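Local coordinates for methanogen homoaconitase large subunit (Methanocaldococcus jannaschii, PDB 4KP2), which forms, with its small partner subunit, a [4Fe-4S] hydro-lyase that reversibly converts (R)-homocitrate to homoisocitrate by way of cis-homoaconitate, at residues Cys119-Ala124 against Ile352-Lys357; Asp191-Val196 against Cys229-Glu234; Cys323-Leu328 against Ala422-Ala427. One frame throughout, in Å; residues are numbered along the deposited sequence.

Contact 1: Cys119-Ala124 against Ile352-Lys357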
loop_
_atom_site.group_PDB
_atom_site.type_symbol
_atom_site.label_atom_id
_atom_site.label_comp_id
_atom_site.label_asym_id
_atom_site.label_seq_id
_atom_site.Cartn_x
_atom_site.Cartn_y
_atom_site.Cartn_z
ATOM N N CYS A 119 -15.879 0.050 -0.779
ATOM C CA CYS A 119 -17.169 0.014 -1.461
ATOM C C CYS A 119 -18.293 0.652 -0.648
ATOM O O CYS A 119 -19.088 1.427 -1.179
ATOM C CB CYS A 119 -17.538 -1.428 -1.805
ATOM S SG CYS A 119 -17.663 -2.525 -0.369
ATOM N N HIS A 120 -18.356 0.322 0.636
ATOM C CA HIS A 120 -19.401 0.853 1.503
ATOM C C HIS A 120 -19.195 2.336 1.788
ATOM O O HIS A 120 -20.158 3.090 1.920
ATOM C CB HIS A 120 -19.459 0.070 2.814
ATOM C CG HIS A 120 -19.807 -1.376 2.636
ATOM N ND1 HIS A 120 -20.699 -1.812 1.685
ATOM C CD2 HIS A 120 -19.373 -2.481 3.286
ATOM C CE1 HIS A 120 -20.806 -3.129 1.755
ATOM N NE2 HIS A 120 -20.012 -3.558 2.717
ATOM N N GLN A 121 -17.935 2.749 1.885
ATOM C CA GLN A 121 -17.613 4.147 2.142
ATOM C C GLN A 121 -17.965 5.016 0.939
ATOM O O GLN A 121 -18.517 6.104 1.090
ATOM C CB GLN A 121 -16.134 4.303 2.496
ATOM C CG GLN A 121 -15.737 5.720 2.874
ATOM C CD GLN A 121 -16.424 6.207 4.135
ATOM O OE1 GLN A 121 -16.766 5.416 5.016
ATOM N NE2 GLN A 121 -16.632 7.516 4.229
ATOM N N ILE A 122 -17.638 4.526 -0.254
ATOM C CA ILE A 122 -17.982 5.215 -1.492
ATOM C C ILE A 122 -19.496 5.318 -1.634
ATOM O O ILE A 122 -20.032 6.362 -2.011
ATOM C CB ILE A 122 -17.408 4.481 -2.720
ATOM C CG1 ILE A 122 -15.881 4.550 -2.717
ATOM C CG2 ILE A 122 -17.957 5.071 -4.011
ATOM C CD1 ILE A 122 -15.239 3.828 -3.879
ATOM N N LEU A 123 -20.178 4.223 -1.313
ATOM C CA LEU A 123 -21.629 4.153 -1.417
ATOM C C LEU A 123 -22.291 5.154 -0.474
ATOM O O LEU A 123 -23.341 5.716 -0.784
ATOM C CB LEU A 123 -22.109 2.736 -1.100
ATOM C CG LEU A 123 -23.167 2.130 -2.021
ATOM C CD1 LEU A 123 -22.685 2.156 -3.460
ATOM C CD2 LEU A 123 -23.487 0.707 -1.592
ATOM N N ALA A 124 -21.666 5.372 0.678
ATOM C CA ALA A 124 -22.183 6.308 1.668
ATOM C C ALA A 124 -21.844 7.747 1.301
ATOM O O ALA A 124 -22.505 8.685 1.748
ATOM C CB ALA A 124 -21.637 5.973 3.046
ATOM N N ILE A 352 -4.785 2.679 6.695
ATOM C CA ILE A 352 -5.445 2.748 5.396
ATOM C C ILE A 352 -6.738 3.551 5.480
ATOM O O ILE A 352 -7.703 3.112 6.103
ATOM C CB ILE A 352 -5.784 1.346 4.855
ATOM C CG1 ILE A 352 -4.521 0.496 4.726
ATOM C CG2 ILE A 352 -6.493 1.453 3.514
ATOM C CD1 ILE A 352 -4.777 -0.891 4.184
ATOM N N PRO A 353 -6.764 4.734 4.848
ATOM C CA PRO A 353 -7.978 5.556 4.823
ATOM C C PRO A 353 -9.107 4.839 4.090
ATOM O O PRO A 353 -8.850 4.117 3.128
ATOM C CB PRO A 353 -7.543 6.805 4.049
ATOM C CG PRO A 353 -6.358 6.370 3.250
ATOM C CD PRO A 353 -5.660 5.353 4.096
ATOM N N ALA A 354 -10.340 5.039 4.542
ATOM C CA ALA A 354 -11.485 4.321 3.990
ATOM C C ALA A 354 -11.859 4.780 2.584
ATOM O O ALA A 354 -12.544 4.062 1.855
ATOM C CB ALA A 354 -12.681 4.438 4.920
ATOM N N SER A 355 -11.409 5.971 2.201
ATOM C CA SER A 355 -11.781 6.522 0.902
ATOM C C SER A 355 -10.698 7.403 0.293
ATOM O O SER A 355 -9.680 7.688 0.922
ATOM C CB SER A 355 -13.086 7.313 1.011
ATOM O OG SER A 355 -13.420 7.917 -0.227
ATOM N N LYS A 356 -10.932 7.823 -0.947
ATOM C CA LYS A 356 -10.041 8.740 -1.643
ATOM C C LYS A 356 -10.265 10.156 -1.132
ATOM O O LYS A 356 -9.317 10.916 -0.932
ATOM C CB LYS A 356 -10.298 8.680 -3.148
ATOM C CG LYS A 356 -9.607 9.771 -3.948
ATOM C CD LYS A 356 -9.991 9.692 -5.416
ATOM C CE LYS A 356 -9.457 10.881 -6.196
ATOM N NZ LYS A 356 -9.835 10.813 -7.634
ATOM N N LYS A 357 -11.531 10.501 -0.924
ATOM C CA LYS A 357 -11.899 11.808 -0.398
ATOM C C LYS A 357 -11.360 11.978 1.015
ATOM O O LYS A 357 -10.816 13.027 1.359
ATOM C CB LYS A 357 -13.417 11.982 -0.406
ATOM C CG LYS A 357 -13.882 13.329 0.117
ATOM C CD LYS A 357 -15.397 13.411 0.155
ATOM C CE LYS A 357 -15.994 13.264 -1.233
ATOM N NZ LYS A 357 -17.480 13.316 -1.202
#
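Gln-121 and Ala-354 mark the closest backbone approach, their CA atoms 6.4 Å apart, where helix 119-126 faces the loop that leads into helix 356-363. The meeting is carried by the aliphatic half of Gln-121. Its CG lies alongside CB of Ser-355 at 3.6 Å and CB of Ala-354 at 3.9 Å, while Gln-121 CB rests 3.7 Å from the carbonyl oxygen Ala-354 O. With CG anti to the backbone N (chi1 -176°) and a bend at chi2 (64°), the methylenes press on the loop and the amide finds its partners elsewhere: NE2 is hydrogen-bonded to Glu-125, on the same helix, and OE1 to Arg-327. Ser-355 stands at the N-cap of helix 356-363, where its OG accepts from Lys-357 N at 3.3 Å. That same OG is also hydrogen-bonded to OE1 of Glu-125, so one carboxylate ties both the Gln-121 amide and the cap. All three touching residues are buried. The side chain of Gln-121 is about 6 Å from that of Cys-323, a predicted cluster ligand, which is consistent with Gln-121 lying near the iron-sulfur site of the aconitase fold, beside the N-capped start of helix 356-363.

Contact 2: Asp191-Val196 against Cys229-Glu234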
loop_
_atom_site.group_PDB
_atom_site.type_symbol
_atom_site.label_atom_id
_atom_site.label_comp_id
_atom_site.label_asym_id
_atom_site.label_seq_id
_atom_site.Cartn_x
_atom_site.Cartn_y
_atom_site.Cartn_z
ATOM N N ASP A 191 -16.580 1.480 20.706
ATOM C CA ASP A 191 -16.703 0.997 22.076
ATOM C C ASP A 191 -18.165 0.713 22.401
ATOM O O ASP A 191 -18.478 -0.202 23.162
ATOM C CB ASP A 191 -16.141 2.019 23.065
ATOM C CG ASP A 191 -14.662 2.276 22.864
ATOM O OD1 ASP A 191 -13.846 1.448 23.326
ATOM O OD2 ASP A 191 -14.314 3.308 22.252
ATOM N N ILE A 192 -19.055 1.507 21.818
ATOM C CA ILE A 192 -20.486 1.357 22.047
ATOM C C ILE A 192 -21.042 0.127 21.340
ATOM O O ILE A 192 -21.743 -0.682 21.948
ATOM C CB ILE A 192 -21.253 2.607 21.585
ATOM C CG1 ILE A 192 -20.832 3.818 22.417
ATOM C CG2 ILE A 192 -22.750 2.387 21.699
ATOM C CD1 ILE A 192 -21.355 5.132 21.892
ATOM N N VAL A 193 -20.723 -0.017 20.057
ATOM C CA VAL A 193 -21.235 -1.134 19.269
ATOM C C VAL A 193 -20.649 -2.465 19.742
ATOM O O VAL A 193 -21.282 -3.513 19.603
ATOM C CB VAL A 193 -20.992 -0.933 17.753
ATOM C CG1 VAL A 193 -19.516 -1.077 17.413
ATOM C CG2 VAL A 193 -21.831 -1.913 16.947
ATOM N N LEU A 194 -19.450 -2.420 20.313
ATOM C CA LEU A 194 -18.845 -3.612 20.892
ATOM C C LEU A 194 -19.586 -4.018 22.159
ATOM O O LEU A 194 -19.654 -5.197 22.496
ATOM C CB LEU A 194 -17.364 -3.384 21.197
ATOM C CG LEU A 194 -16.386 -3.533 20.032
ATOM C CD1 LEU A 194 -14.967 -3.235 20.487
ATOM C CD2 LEU A 194 -16.478 -4.929 19.438
ATOM N N ARG A 195 -20.142 -3.035 22.858
ATOM C CA ARG A 195 -20.916 -3.309 24.062
ATOM C C ARG A 195 -22.252 -3.936 23.687
ATOM O O ARG A 195 -22.812 -4.737 24.436
ATOM C CB ARG A 195 -21.146 -2.025 24.857
ATOM C CG ARG A 195 -21.759 -2.250 26.226
ATOM C CD ARG A 195 -20.811 -3.032 27.120
ATOM N NE ARG A 195 -21.394 -3.311 28.428
ATOM C CZ ARG A 195 -22.116 -4.391 28.705
ATOM N NH1 ARG A 195 -22.346 -5.296 27.763
ATOM N NH2 ARG A 195 -22.608 -4.567 29.924
ATOM N N VAL A 196 -22.755 -3.567 22.513
ATOM C CA VAL A 196 -24.025 -4.084 22.018
ATOM C C VAL A 196 -23.900 -5.560 21.649
ATOM O O VAL A 196 -24.830 -6.343 21.855
ATOM C CB VAL A 196 -24.513 -3.280 20.795
ATOM C CG1 VAL A 196 -25.822 -3.842 20.266
ATOM C CG2 VAL A 196 -24.675 -1.814 21.159
ATOM N N CYS A 229 -24.245 0.319 12.544
ATOM C CA CYS A 229 -24.943 -0.491 11.552
ATOM C C CYS A 229 -24.004 -1.458 10.842
ATOM O O CYS A 229 -24.446 -2.434 10.239
ATOM C CB CYS A 229 -25.648 0.403 10.530
ATOM S SG CYS A 229 -26.951 1.442 11.226
ATOM N N ASN A 230 -22.706 -1.183 10.918
ATOM C CA ASN A 230 -21.708 -2.020 10.262
ATOM C C ASN A 230 -21.527 -3.361 10.964
ATOM O O ASN A 230 -21.309 -4.388 10.317
ATOM C CB ASN A 230 -20.364 -1.293 10.182
ATOM C CG ASN A 230 -19.312 -2.092 9.438
ATOM O OD1 ASN A 230 -18.666 -2.974 10.007
ATOM N ND2 ASN A 230 -19.131 -1.785 8.160
ATOM N N MET A 231 -21.622 -3.346 12.289
ATOM C CA MET A 231 -21.387 -4.542 13.088
ATOM C C MET A 231 -22.685 -5.291 13.370
ATOM O O MET A 231 -22.799 -5.991 14.374
ATOM C CB MET A 231 -20.715 -4.169 14.408
ATOM C CG MET A 231 -19.512 -3.255 14.263
ATOM S SD MET A 231 -17.954 -4.111 14.549
ATOM C CE MET A 231 -18.232 -4.770 16.191
ATOM N N ALA A 232 -23.660 -5.141 12.480
ATOM C CA ALA A 232 -24.949 -5.802 12.648
ATOM C C ALA A 232 -24.852 -7.290 12.329
ATOM O O ALA A 232 -25.438 -8.122 13.023
ATOM C CB ALA A 232 -26.004 -5.137 11.778
ATOM N N ILE A 233 -24.108 -7.618 11.277
ATOM C CA ILE A 233 -23.938 -9.003 10.851
ATOM C C ILE A 233 -23.118 -9.799 11.869
ATOM O O ILE A 233 -23.264 -11.016 11.987
ATOM C CB ILE A 233 -23.280 -9.081 9.452
ATOM C CG1 ILE A 233 -23.225 -10.525 8.951
ATOM C CG2 ILE A 233 -21.890 -8.461 9.472
ATOM C CD1 ILE A 233 -24.579 -11.192 8.878
ATOM N N GLU A 234 -22.271 -9.099 12.618
ATOM C CA GLU A 234 -21.420 -9.739 13.615
ATOM C C GLU A 234 -22.239 -10.279 14.782
ATOM O O GLU A 234 -21.761 -11.102 15.561
ATOM C CB GLU A 234 -20.360 -8.760 14.120
ATOM C CG GLU A 234 -19.555 -8.096 13.013
ATOM C CD GLU A 234 -18.772 -9.092 12.178
ATOM O OE1 GLU A 234 -18.384 -10.151 12.715
ATOM O OE2 GLU A 234 -18.544 -8.815 10.982
#
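Met-231 reaches across to helix 189-200 and meets Val-193 and Leu-194 with successive parts of its chain. Its side chain runs obliquely to both partners. Near the root, CB of Met-231 sits 3.6 Å from CG2 of Val-193; one atom further on, Met-231 CG is 3.8 Å from each of the two valine methyls, CG1 and CG2, and so lies against the fork of the branch. The valine fits because CG2 stands anti to its backbone N and CG1 between N and the carbonyl carbon (chi1 71°), which turns both methyls to the methionine. Beyond CG the Met-231 chain bends twice, at chi2 (-107°) and chi3 (-56°), and the terminal CE comes to 3.7 Å from CD2 of Leu-194 while keeping 4.1 Å from Val-193 CG1. Leu-194 starts off pointing away from the other segment, and it is the branch end that completes the patch. Replacing Val-193 by an alanine would probably open a gap beside CB and CG of Met-231 and leave the methionine chain freer to turn. Met-231 is the first residue to leave helical geometry after helix 222-230, so the contact packs the end of that helix on helix 189-200. The contacts across the interface are apolar and buried, which implies that van der Waals fit, rather than polar bonding, probably governs this contact.

Contact 3: Cys323-Leu328 against Ala422-Ala427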
loop_
_atom_site.group_PDB
_atom_site.type_symbol
_atom_site.label_atom_id
_atom_site.label_comp_id
_atom_site.label_asym_id
_atom_site.label_seq_id
_atom_site.Cartn_x
_atom_site.Cartn_y
_atom_site.Cartn_z
ATOM N N CYS A 323 -13.965 -0.204 7.060
ATOM C CA CYS A 323 -15.267 0.424 6.869
ATOM C C CYS A 323 -15.827 0.890 8.206
ATOM O O CYS A 323 -16.595 1.850 8.273
ATOM C CB CYS A 323 -16.241 -0.546 6.202
ATOM S SG CYS A 323 -17.911 0.110 5.993
ATOM N N THR A 324 -15.428 0.203 9.272
ATOM C CA THR A 324 -15.891 0.526 10.614
ATOM C C THR A 324 -15.234 1.801 11.130
ATOM O O THR A 324 -15.908 2.693 11.647
ATOM C CB THR A 324 -15.584 -0.616 11.597
ATOM O OG1 THR A 324 -14.238 -0.491 12.071
ATOM C CG2 THR A 324 -15.758 -1.963 10.916
ATOM N N ASN A 325 -13.914 1.880 10.985
ATOM C CA ASN A 325 -13.153 3.013 11.499
ATOM C C ASN A 325 -12.031 3.461 10.569
ATOM O O ASN A 325 -10.855 3.384 10.923
ATOM C CB ASN A 325 -12.578 2.684 12.878
ATOM C CG ASN A 325 -13.651 2.541 13.938
ATOM O OD1 ASN A 325 -13.708 1.537 14.645
ATOM N ND2 ASN A 325 -14.510 3.547 14.052
ATOM N N GLY A 326 -12.398 3.938 9.384
ATOM C CA GLY A 326 -11.416 4.399 8.422
ATOM C C GLY A 326 -11.684 5.810 7.941
ATOM O O GLY A 326 -10.985 6.321 7.066
ATOM N N ARG A 327 -12.698 6.445 8.517
ATOM C CA ARG A 327 -13.078 7.792 8.117
ATOM C C ARG A 327 -12.170 8.849 8.738
ATOM O O ARG A 327 -11.230 8.525 9.464
ATOM C CB ARG A 327 -14.544 8.057 8.465
ATOM C CG ARG A 327 -15.520 7.316 7.566
ATOM C CD ARG A 327 -16.902 7.240 8.183
ATOM N NE ARG A 327 -16.932 6.339 9.333
ATOM C CZ ARG A 327 -17.125 5.027 9.247
ATOM N NH1 ARG A 327 -17.302 4.458 8.062
ATOM N NH2 ARG A 327 -17.139 4.282 10.343
ATOM N N LEU A 328 -12.459 10.113 8.441
ATOM C CA LEU A 328 -11.628 11.229 8.878
ATOM C C LEU A 328 -11.533 11.315 10.399
ATOM O O LEU A 328 -10.445 11.480 10.951
ATOM C CB LEU A 328 -12.179 12.545 8.325
ATOM C CG LEU A 328 -11.183 13.545 7.733
ATOM C CD1 LEU A 328 -11.850 14.896 7.534
ATOM C CD2 LEU A 328 -9.946 13.682 8.603
ATOM N N ALA A 422 -10.643 -3.080 18.555
ATOM C CA ALA A 422 -10.750 -1.902 19.409
ATOM C C ALA A 422 -10.990 -0.628 18.604
ATOM O O ALA A 422 -11.201 -0.674 17.391
ATOM C CB ALA A 422 -9.504 -1.757 20.271
ATOM N N SER A 423 -10.958 0.506 19.296
ATOM C CA SER A 423 -11.169 1.804 18.668
ATOM C C SER A 423 -9.848 2.348 18.129
ATOM O O SER A 423 -8.781 1.930 18.580
ATOM C CB SER A 423 -11.768 2.785 19.677
ATOM O OG SER A 423 -10.854 3.069 20.721
ATOM N N PRO A 424 -9.915 3.270 17.152
ATOM C CA PRO A 424 -8.710 3.913 16.615
ATOM C C PRO A 424 -7.884 4.579 17.711
ATOM O O PRO A 424 -6.656 4.610 17.622
ATOM C CB PRO A 424 -9.276 4.980 15.679
ATOM C CG PRO A 424 -10.574 4.429 15.239
ATOM C CD PRO A 424 -11.125 3.676 16.415
ATOM N N LYS A 425 -8.562 5.109 18.725
ATOM C CA LYS A 425 -7.894 5.709 19.872
ATOM C C LYS A 425 -6.991 4.695 20.567
ATOM O O LYS A 425 -5.789 4.918 20.708
ATOM C CB LYS A 425 -8.927 6.243 20.862
ATOM C CG LYS A 425 -8.339 6.696 22.186
ATOM C CD LYS A 425 -9.442 7.009 23.184
ATOM C CE LYS A 425 -8.874 7.377 24.544
ATOM N NZ LYS A 425 -9.950 7.554 25.559
ATOM N N ILE A 426 -7.581 3.582 20.990
ATOM C CA ILE A 426 -6.842 2.525 21.669
ATOM C C ILE A 426 -5.814 1.887 20.738
ATOM O O ILE A 426 -4.719 1.520 21.165
ATOM C CB ILE A 426 -7.796 1.440 22.210
ATOM C CG1 ILE A 426 -8.864 2.071 23.106
ATOM C CG2 ILE A 426 -7.028 0.374 22.977
ATOM C CD1 ILE A 426 -9.836 1.073 23.690
ATOM N N ALA A 427 -6.172 1.769 19.464
ATOM C CA ALA A 427 -5.280 1.189 18.466
ATOM C C ALA A 427 -4.008 2.014 18.312
ATOM O O ALA A 427 -2.910 1.468 18.205
ATOM C CB ALA A 427 -5.994 1.057 17.129
#
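The loop 323-328 follows strand 317-320 of a parallel five-stranded sheet in the aconitase fold and carries Cys-323, a predicted ligand of the [4Fe-4S] cluster; it packs here on the N-terminal turn of helix 424-433. Asn-325 and Pro-424 make the contact, with CA atoms 6.8 Å apart and side chains crossing at about a right angle. CB of Asn-325 lies 3.6 Å from CG of Pro-424, and the amide carbon Asn-325 CG is 3.7 Å from Pro-424 CD, so the proline ring meets both the methylene and the root of the amide. The torsion that sets this up puts Asn-325 CG anti to its carbonyl carbon (chi1 -68°). The polar end looks to other partners: OD1 takes a hydrogen bond from NZ of Lys-190, and ND2 makes a weak one to Asp-330. On the proline side, the helix start is capped by Ser-423, whose OG accepts a weak but nearly straight bond from Ile-426 N (3.3 Å, 173°). Ser-423 O also receives Ala-427 N at 2.8 Å, which closes the first turn. The loop is braced from within by Arg-327, which folds back onto the backbone carbonyl of Cys-323. Arg-327 NH1 donates to Cys-323 O at 2.7 Å, the donor tilted 22° from the carbonyl plane.

In the fold
Contact 2 joins helix 189-200 to the residue that follows helix 222-230. Contact 3 lies in the later part of the chain, and contact 1 joins helix 119-126, from the earlier part, to the loop after strand 348-351. Along the chain, contact 2 falls between the two segments of contact 1 and closes before contact 3 opens, whereas contacts 1 and 3 interleave. The centre of contact 3 is about 14 Å from that of contact 1 and about 13 Å from that of contact 2. Segment 323-328 touches both other contacts: Gly-326 O lies 2.9 Å from Ala-354 N, a probable hydrogen bond, and Asn-230 ND2 packs 3.1 Å from Cys-323 SG. Strands 317-320, 348-351 and 418-421 share one parallel sheet, so distant chain regions converge near the predicted cluster site.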